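Local coordinates for protein transcriptional regulator, TetR family (Legionella pneumophila subsp. pneumophila str. Philadelphia 1, PDB 3ON4) that probably binds operator DNA through an N-terminal helix-turn-helix and so regulates transcription, at the sodium ion site and the interface of chains A and B. Sequence-based numbering; all coordinates share one arbitrary frame. Chains: chain A/B, Transcriptional regulator, TetR family.

Contacts 1 and 3 lie on or near the two-fold axis relating chains A and B; contact 2 lies beside it and recurs with the chains exchanged. Contact 1, where helices 108-115 of both chains meet at a sodium ion, has its C-alpha centre about 16 Å from that of contact 2 and about 13 Å from that of contact 3. Contacts 2 and 3, with centres about 11 Å apart, share A:Ser161 and helix 149-173, contact 3 at the helix crossing and contact 2 on its flank, where helix 177-189 joins in. Together they tie the chains at two levels, which probably fixes how the two DNA-binding domains are spaced.

Contact 1: the sodium ion site. Residues chain A 111, 114-115; chain B 111, 114-115. With NA (sodium ion), chain C.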
loop_
_atom_site.group_PDB
_atom_site.type_symbol
_atom_site.label_atom_id
_atom_site.label_comp_id
_atom_site.label_asym_id
_atom_site.label_seq_id
_atom_site.Cartn_x
_atom_site.Cartn_y
_atom_site.Cartn_z
HETATM N N MSE A 111 5.204 -1.192 -3.176
HETATM C CA MSE A 111 4.777 -2.236 -4.091
HETATM C C MSE A 111 5.181 -3.618 -3.597
HETATM O O MSE A 111 4.344 -4.569 -3.543
HETATM C CB MSE A 111 5.323 -1.972 -5.485
HETATM C CG MSE A 111 4.601 -0.840 -6.201
HETATM SE SE MSE A 111 2.695 -1.165 -6.400
HETATM C CE MSE A 111 2.557 -0.744 -8.323
ATOM N N SER A 114 3.096 -4.662 -0.590
ATOM C CA SER A 114 1.770 -5.173 -0.953
ATOM C C SER A 114 1.831 -6.647 -1.430
ATOM O O SER A 114 0.934 -7.449 -1.119
ATOM C CB SER A 114 1.094 -4.282 -2.009
ATOM O OG SER A 114 1.646 -4.463 -3.318
ATOM N N ASP A 115 2.886 -6.986 -2.168
ATOM C CA ASP A 115 3.046 -8.312 -2.758
ATOM C C ASP A 115 3.750 -9.309 -1.829
ATOM O O ASP A 115 3.943 -10.467 -2.207
ATOM C CB ASP A 115 3.876 -8.196 -4.047
ATOM C CG ASP A 115 3.218 -7.322 -5.093
ATOM O OD1 ASP A 115 1.971 -7.299 -5.154
ATOM O OD2 ASP A 115 3.951 -6.644 -5.835
HETATM N N MSE B 111 -4.953 -3.675 -1.380
HETATM C CA MSE B 111 -4.363 -4.633 -2.331
HETATM C C MSE B 111 -4.700 -4.252 -3.786
HETATM O O MSE B 111 -3.804 -4.150 -4.632
HETATM C CB MSE B 111 -4.796 -6.068 -2.025
HETATM C CG MSE B 111 -4.143 -6.680 -0.792
HETATM SE SE MSE B 111 -2.201 -6.717 -0.931
HETATM C CE MSE B 111 -1.900 -8.594 -0.379
ATOM N N SER B 114 -2.796 -1.114 -4.895
ATOM C CA SER B 114 -1.399 -1.345 -5.253
ATOM C C SER B 114 -1.261 -1.902 -6.697
ATOM O O SER B 114 -0.301 -1.584 -7.425
ATOM C CB SER B 114 -0.733 -2.285 -4.233
ATOM O OG SER B 114 -1.086 -3.645 -4.429
ATOM N N ASP B 115 -2.237 -2.719 -7.089
ATOM C CA ASP B 115 -2.256 -3.429 -8.351
ATOM C C ASP B 115 -2.944 -2.643 -9.483
ATOM O O ASP B 115 -2.974 -3.092 -10.631
ATOM C CB ASP B 115 -3.006 -4.768 -8.165
ATOM C CG ASP B 115 -2.296 -5.725 -7.192
ATOM O OD1 ASP B 115 -1.048 -5.701 -7.159
ATOM O OD2 ASP B 115 -2.991 -6.501 -6.493
HETATM NA NA NA C . 0.320 -5.456 -5.156
HETATM O O HOH W 1 2.019 -4.470 -6.507
HETATM O O HOH W 2 -1.236 -6.917 -4.228
#
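A sodium ion sits between the two chains in a near-octahedral shell to which each contributes a serine hydroxyl and an aspartate oxygen. A:Ser114 OG lies 2.5 Å from NA and B:Ser114 OG 2.4 Å. Each hydroxyl occupies the crowded position between its backbone N and carbonyl carbon (chi1 75° in A:Ser114) and donates to the carbonyl O of Met111 one turn earlier, A:Ser114 OG to A:Met111 O at 2.7 Å, in the carbonyl plane on a lone pair. Its hydrogen thus points back into its own helix, and its oxygen can face the metal. The two carboxylates come tip to tip and nearly coplanar, with A:Asp115 OD1 2.5 Å and B:Asp115 OD1 2.4 Å from the ion; the cation probably offsets the repulsion between them. Packing is tight on the serine side: the hydroxyls are neighbours, and the bent selenomethionine chains of A:Met111 and B:Met111 reach across to the Ser114 carbonyl of the opposite chain. The looser positions are two opposite poles of the octahedron, each taken by a water. Water 2 lies 2.3 Å from NA and is also held by B:Asp115 OD2, while water 1 pairs with A:Asp115 OD2 at 3.0 Å, so each carboxylate grips the metal directly and through water. The sodium may come from purification or crystallisation. The site lies on the two-fold axis, where the C-terminal ends of the two helices 108-115 meet.

Contact 2: the interface of chains A and B. Residues chain A 135, 157, 160-161; chain B 169, 173, 175, 177-178.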
loop_
_atom_site.group_PDB
_atom_site.type_symbol
_atom_site.label_atom_id
_atom_site.label_comp_id
_atom_site.label_asym_id
_atom_site.label_seq_id
_atom_site.Cartn_x
_atom_site.Cartn_y
_atom_site.Cartn_z
ATOM N N ILE A 135 13.072 4.201 8.129
ATOM C CA ILE A 135 12.627 4.413 9.502
ATOM C C ILE A 135 13.781 4.874 10.402
ATOM O O ILE A 135 13.646 5.868 11.137
ATOM C CB ILE A 135 11.935 3.144 10.031
ATOM C CG1 ILE A 135 10.617 2.942 9.256
ATOM C CG2 ILE A 135 11.750 3.193 11.557
ATOM C CD1 ILE A 135 10.037 1.588 9.406
ATOM N N LYS A 157 7.442 6.060 12.210
ATOM C CA LYS A 157 6.520 5.054 11.668
ATOM C C LYS A 157 5.198 5.643 11.170
ATOM O O LYS A 157 4.666 5.161 10.181
ATOM C CB LYS A 157 6.298 3.924 12.675
ATOM C CG LYS A 157 7.600 3.104 12.882
ATOM C CD LYS A 157 7.481 2.019 13.891
ATOM C CE LYS A 157 8.800 1.244 13.973
ATOM N NZ LYS A 157 8.920 0.364 15.159
ATOM N N ILE A 160 6.091 7.326 7.656
ATOM C CA ILE A 160 6.263 6.421 6.507
ATOM C C ILE A 160 4.944 5.729 6.175
ATOM O O ILE A 160 4.672 5.475 5.005
ATOM C CB ILE A 160 7.470 5.415 6.662
ATOM C CG1 ILE A 160 7.773 4.669 5.331
ATOM C CG2 ILE A 160 7.244 4.438 7.769
ATOM C CD1 ILE A 160 7.866 5.544 4.047
ATOM N N SER A 161 4.127 5.433 7.184
ATOM C CA SER A 161 2.797 4.867 6.933
ATOM C C SER A 161 1.957 5.841 6.107
ATOM O O SER A 161 1.296 5.449 5.132
ATOM C CB SER A 161 2.081 4.546 8.244
ATOM O OG SER A 161 2.840 3.616 9.003
ATOM N N LEU B 169 2.567 -1.912 6.423
ATOM C CA LEU B 169 3.843 -2.110 7.075
ATOM C C LEU B 169 3.762 -2.998 8.310
ATOM O O LEU B 169 4.707 -3.748 8.580
ATOM C CB LEU B 169 4.484 -0.739 7.399
ATOM C CG LEU B 169 4.608 0.205 6.188
ATOM C CD1 LEU B 169 5.156 1.562 6.585
ATOM C CD2 LEU B 169 5.449 -0.439 5.046
ATOM N N TYR B 173 6.388 -7.619 9.494
ATOM C CA TYR B 173 7.110 -8.362 10.514
ATOM C C TYR B 173 6.434 -8.237 11.885
ATOM O O TYR B 173 7.084 -8.321 12.935
ATOM C CB TYR B 173 8.618 -7.993 10.503
ATOM C CG TYR B 173 8.914 -6.517 10.402
ATOM C CD1 TYR B 173 8.966 -5.886 9.155
ATOM C CD2 TYR B 173 9.140 -5.742 11.545
ATOM C CE1 TYR B 173 9.217 -4.531 9.047
ATOM C CE2 TYR B 173 9.390 -4.378 11.447
ATOM C CZ TYR B 173 9.427 -3.777 10.187
ATOM O OH TYR B 173 9.680 -2.422 10.040
ATOM N N ASP B 175 4.980 -5.793 13.437
ATOM C CA ASP B 175 5.263 -4.614 14.297
ATOM C C ASP B 175 3.941 -3.882 14.595
ATOM O O ASP B 175 3.421 -3.132 13.780
ATOM C CB ASP B 175 6.328 -3.689 13.691
ATOM C CG ASP B 175 6.750 -2.587 14.628
ATOM O OD1 ASP B 175 6.117 -2.392 15.684
ATOM O OD2 ASP B 175 7.726 -1.893 14.309
ATOM N N THR B 177 3.345 -1.466 16.468
ATOM C CA THR B 177 3.435 -0.041 16.697
ATOM C C THR B 177 3.008 0.759 15.456
ATOM O O THR B 177 2.567 1.901 15.598
ATOM C CB THR B 177 4.826 0.366 17.248
ATOM O OG1 THR B 177 5.819 0.032 16.307
ATOM C CG2 THR B 177 5.129 -0.372 18.557
ATOM N N PHE B 178 3.099 0.162 14.254
ATOM C CA PHE B 178 2.555 0.804 13.058
ATOM C C PHE B 178 1.053 1.049 13.218
ATOM O O PHE B 178 0.536 2.115 12.850
ATOM C CB PHE B 178 2.789 -0.032 11.813
ATOM C CG PHE B 178 4.215 -0.013 11.318
ATOM C CD1 PHE B 178 4.726 1.088 10.654
ATOM C CD2 PHE B 178 5.041 -1.094 11.535
ATOM C CE1 PHE B 178 6.038 1.100 10.229
ATOM C CE2 PHE B 178 6.355 -1.108 11.076
ATOM C CZ PHE B 178 6.850 -0.010 10.419
HETATM O O HOH W 3 1.999 4.167 12.003
HETATM O O HOH W 4 8.103 1.490 17.619
#
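This flank of the two-fold interface, probably that of the functional dimer typical of TetR regulators, combines an apolar core with a salt bridge at its rim, fastening helices 121-144 and 149-173 of chain A to the loop at B:Asp175 and the start of helix 177-189 of chain B. The ring of B:Phe178 is clamped between the chains. B:Leu169 CB of its own chain lies over the centre of one face, 3.6 Å above the plane. Against the opposite face the aliphatic stem of A:Lys157 crosses at about a right angle, its CD offset toward the rim, while A:Ile135 CD1 meets the ring edge in plane, 3.7 Å from B:Phe178 CZ. B:Leu169 CD1 touches A:Ile160 CG2. A:Lys157 is extended beyond CG, which carries its ammonium past the ring to B:Asp175, tip to tip. A:Ser161 OG, turned back beside its backbone N (chi1 -59°), donates to A:Lys157 O from above the carbonyl plane, and water 3 links this hydroxyl to B:Phe178 O. Water 4 bridges A:Lys157 NZ and B:Thr177 OG1, whose direct bond is weak. B:Asp175 is held by its own chain: its OD1 accepts from both B:Thr177 OG1 and B:Thr177 N. A:Lys157 NZ approaches the other oxygen, B:Asp175 OD2, on its syn lone pair at 2.7 Å.

Contact 3: the interface of chains A and B. Residues chain A 161-162, 164-166, 168-169, 178; chain B 158, 160-162, 164-166, 168.
Where the two copies of helix 149-173 cross, small residues face each other and larger side chains interlock around them. At the centre the backbones are in contact, A:Ser161 O lying 3.2 Å and A:Ser161 CA 4.1 Å from B:Gly165 CA, with the same approach in reverse. With no side chain at Gly165 the backbones can probably come this close. Gly166 likewise offers its bare backbone to the opposite Ser161 CB, A:Ser161 CB being 4.0 Å from B:Gly166 CA. Leu162 has CG anti to its backbone N (chi1 -168° in A:Leu162), which sets A:Leu162 CD1 against B:Ser161 CB, at 3.7 Å, and near the carbonyl O of B:Gln158; B:Leu162 likewise meets A:Ser161. Further along the crossing, A:Leu168 meets B:Glu164 at about a right angle, methyl CD2 against CB, while the bent glutamate chain turns away. A:Leu169 likewise crosses B:Ile160, with A:Leu169 CD1 3.8 Å from B:Ile160 CG2. No direct polar bond spans this patch; water 5 instead joins B:Ser161 OG, at 3.1 Å, to A:Phe178 O. The close, chiefly apolar helix crossing thus appears to rest mainly on shape complementarity and forms a central part of the dimer, the form in which TetR-family regulators typically bind DNA.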
loop_
_atom_site.group_PDB
_atom_site.type_symbol
_atom_site.label_atom_id
_atom_site.label_comp_id
_atom_site.label_asym_id
_atom_site.label_seq_id
_atom_site.Cartn_x
_atom_site.Cartn_y
_atom_site.Cartn_z
ATOM N N SER A 161 4.127 5.433 7.184
ATOM C CA SER A 161 2.797 4.867 6.933
ATOM C C SER A 161 1.957 5.841 6.107
ATOM O O SER A 161 1.296 5.449 5.132
ATOM C CB SER A 161 2.081 4.546 8.244
ATOM O OG SER A 161 2.840 3.616 9.003
ATOM N N LEU A 162 2.003 7.120 6.477
ATOM C CA LEU A 162 1.196 8.115 5.806
ATOM C C LEU A 162 1.696 8.331 4.382
ATOM O O LEU A 162 0.897 8.474 3.472
ATOM C CB LEU A 162 1.203 9.424 6.580
ATOM C CG LEU A 162 0.226 10.525 6.220
ATOM C CD1 LEU A 162 -1.227 10.013 6.032
ATOM C CD2 LEU A 162 0.279 11.571 7.327
ATOM N N GLU A 164 3.242 6.113 2.476
ATOM C CA GLU A 164 2.875 4.943 1.674
ATOM C C GLU A 164 1.380 4.959 1.325
ATOM O O GLU A 164 0.986 4.808 0.158
ATOM C CB GLU A 164 3.277 3.641 2.362
ATOM C CG GLU A 164 4.798 3.451 2.514
ATOM C CD GLU A 164 5.540 3.340 1.208
ATOM O OE1 GLU A 164 4.943 2.907 0.209
ATOM O OE2 GLU A 164 6.756 3.645 1.171
ATOM N N GLY A 165 0.538 5.166 2.323
ATOM C CA GLY A 165 -0.904 5.173 2.099
ATOM C C GLY A 165 -1.355 6.344 1.236
ATOM O O GLY A 165 -2.251 6.196 0.394
ATOM N N GLY A 166 -0.755 7.511 1.450
ATOM C CA GLY A 166 -1.033 8.698 0.642
ATOM C C GLY A 166 -0.697 8.520 -0.829
ATOM O O GLY A 166 -1.491 8.896 -1.723
ATOM N N LEU A 168 -0.399 5.581 -2.340
ATOM C CA LEU A 168 -1.261 4.503 -2.815
ATOM C C LEU A 168 -2.588 5.053 -3.334
ATOM O O LEU A 168 -3.057 4.692 -4.427
ATOM C CB LEU A 168 -1.515 3.540 -1.653
ATOM C CG LEU A 168 -2.145 2.193 -1.918
ATOM C CD1 LEU A 168 -1.186 1.264 -2.722
ATOM C CD2 LEU A 168 -2.498 1.536 -0.562
ATOM N N LEU A 169 -3.190 5.959 -2.561
ATOM C CA LEU A 169 -4.490 6.482 -2.911
ATOM C C LEU A 169 -4.401 7.647 -3.908
ATOM O O LEU A 169 -5.287 7.773 -4.759
ATOM C CB LEU A 169 -5.274 6.890 -1.650
ATOM C CG LEU A 169 -5.472 5.726 -0.678
ATOM C CD1 LEU A 169 -6.230 6.172 0.547
ATOM C CD2 LEU A 169 -6.190 4.573 -1.378
ATOM N N PHE A 178 -4.445 13.865 -1.320
ATOM C CA PHE A 178 -3.912 12.784 -0.478
ATOM C C PHE A 178 -2.439 13.059 -0.098
ATOM O O PHE A 178 -2.004 12.758 1.026
ATOM C CB PHE A 178 -4.030 11.416 -1.160
ATOM C CG PHE A 178 -5.437 10.879 -1.240
ATOM C CD1 PHE A 178 -6.002 10.213 -0.164
ATOM C CD2 PHE A 178 -6.187 11.007 -2.412
ATOM C CE1 PHE A 178 -7.281 9.705 -0.236
ATOM C CE2 PHE A 178 -7.464 10.488 -2.502
ATOM C CZ PHE A 178 -8.017 9.832 -1.407
ATOM N N GLN B 158 -6.605 11.770 5.281
ATOM C CA GLN B 158 -5.457 11.437 6.126
ATOM C C GLN B 158 -5.666 10.139 6.883
ATOM O O GLN B 158 -4.763 9.319 6.967
ATOM C CB GLN B 158 -5.129 12.540 7.124
ATOM C CG GLN B 158 -4.505 13.798 6.528
ATOM C CD GLN B 158 -4.280 14.869 7.568
ATOM O OE1 GLN B 158 -5.177 15.193 8.343
ATOM N NE2 GLN B 158 -3.075 15.422 7.602
ATOM N N ILE B 160 -7.649 7.480 6.265
ATOM C CA ILE B 160 -7.608 6.248 5.431
ATOM C C ILE B 160 -6.217 6.054 4.844
ATOM O O ILE B 160 -5.755 4.931 4.762
ATOM C CB ILE B 160 -8.719 6.191 4.354
ATOM C CG1 ILE B 160 -8.767 4.820 3.649
ATOM C CG2 ILE B 160 -8.547 7.314 3.321
ATOM C CD1 ILE B 160 -9.097 3.601 4.563
ATOM N N SER B 161 -5.526 7.136 4.503
ATOM C CA SER B 161 -4.129 7.017 4.061
ATOM C C SER B 161 -3.281 6.348 5.164
ATOM O O SER B 161 -2.507 5.421 4.896
ATOM C CB SER B 161 -3.547 8.377 3.706
ATOM O OG SER B 161 -4.205 8.967 2.593
ATOM N N LEU B 162 -3.428 6.817 6.401
ATOM C CA LEU B 162 -2.662 6.257 7.509
ATOM C C LEU B 162 -3.064 4.818 7.816
ATOM O O LEU B 162 -2.208 3.973 8.120
ATOM C CB LEU B 162 -2.815 7.134 8.761
ATOM C CG LEU B 162 -1.899 6.833 9.950
ATOM C CD1 LEU B 162 -0.420 6.914 9.606
ATOM C CD2 LEU B 162 -2.233 7.769 11.134
ATOM N N GLU B 164 -4.249 2.586 5.652
ATOM C CA GLU B 164 -3.722 1.740 4.596
ATOM C C GLU B 164 -2.226 1.531 4.743
ATOM O O GLU B 164 -1.735 0.397 4.661
ATOM C CB GLU B 164 -4.060 2.277 3.208
ATOM C CG GLU B 164 -5.544 2.264 2.852
ATOM C CD GLU B 164 -6.169 0.889 2.779
ATOM O OE1 GLU B 164 -5.490 -0.062 2.355
ATOM O OE2 GLU B 164 -7.377 0.760 3.126
ATOM N N GLY B 165 -1.496 2.609 4.978
ATOM C CA GLY B 165 -0.050 2.511 5.163
ATOM C C GLY B 165 0.367 1.739 6.410
ATOM O O GLY B 165 1.326 0.976 6.380
ATOM N N GLY B 166 -0.353 1.936 7.508
ATOM C CA GLY B 166 -0.091 1.259 8.777
ATOM C C GLY B 166 -0.293 -0.247 8.662
ATOM O O GLY B 166 0.518 -1.043 9.127
ATOM N N LEU B 168 -0.224 -1.936 5.815
ATOM C CA LEU B 168 0.767 -2.394 4.872
ATOM C C LEU B 168 2.097 -2.766 5.526
ATOM O O LEU B 168 2.689 -3.801 5.221
ATOM C CB LEU B 168 1.013 -1.288 3.832
ATOM C CG LEU B 168 1.869 -1.654 2.639
ATOM C CD1 LEU B 168 1.093 -2.549 1.662
ATOM C CD2 LEU B 168 2.331 -0.381 1.947
HETATM O O HOH W 5 -3.764 12.055 2.927
#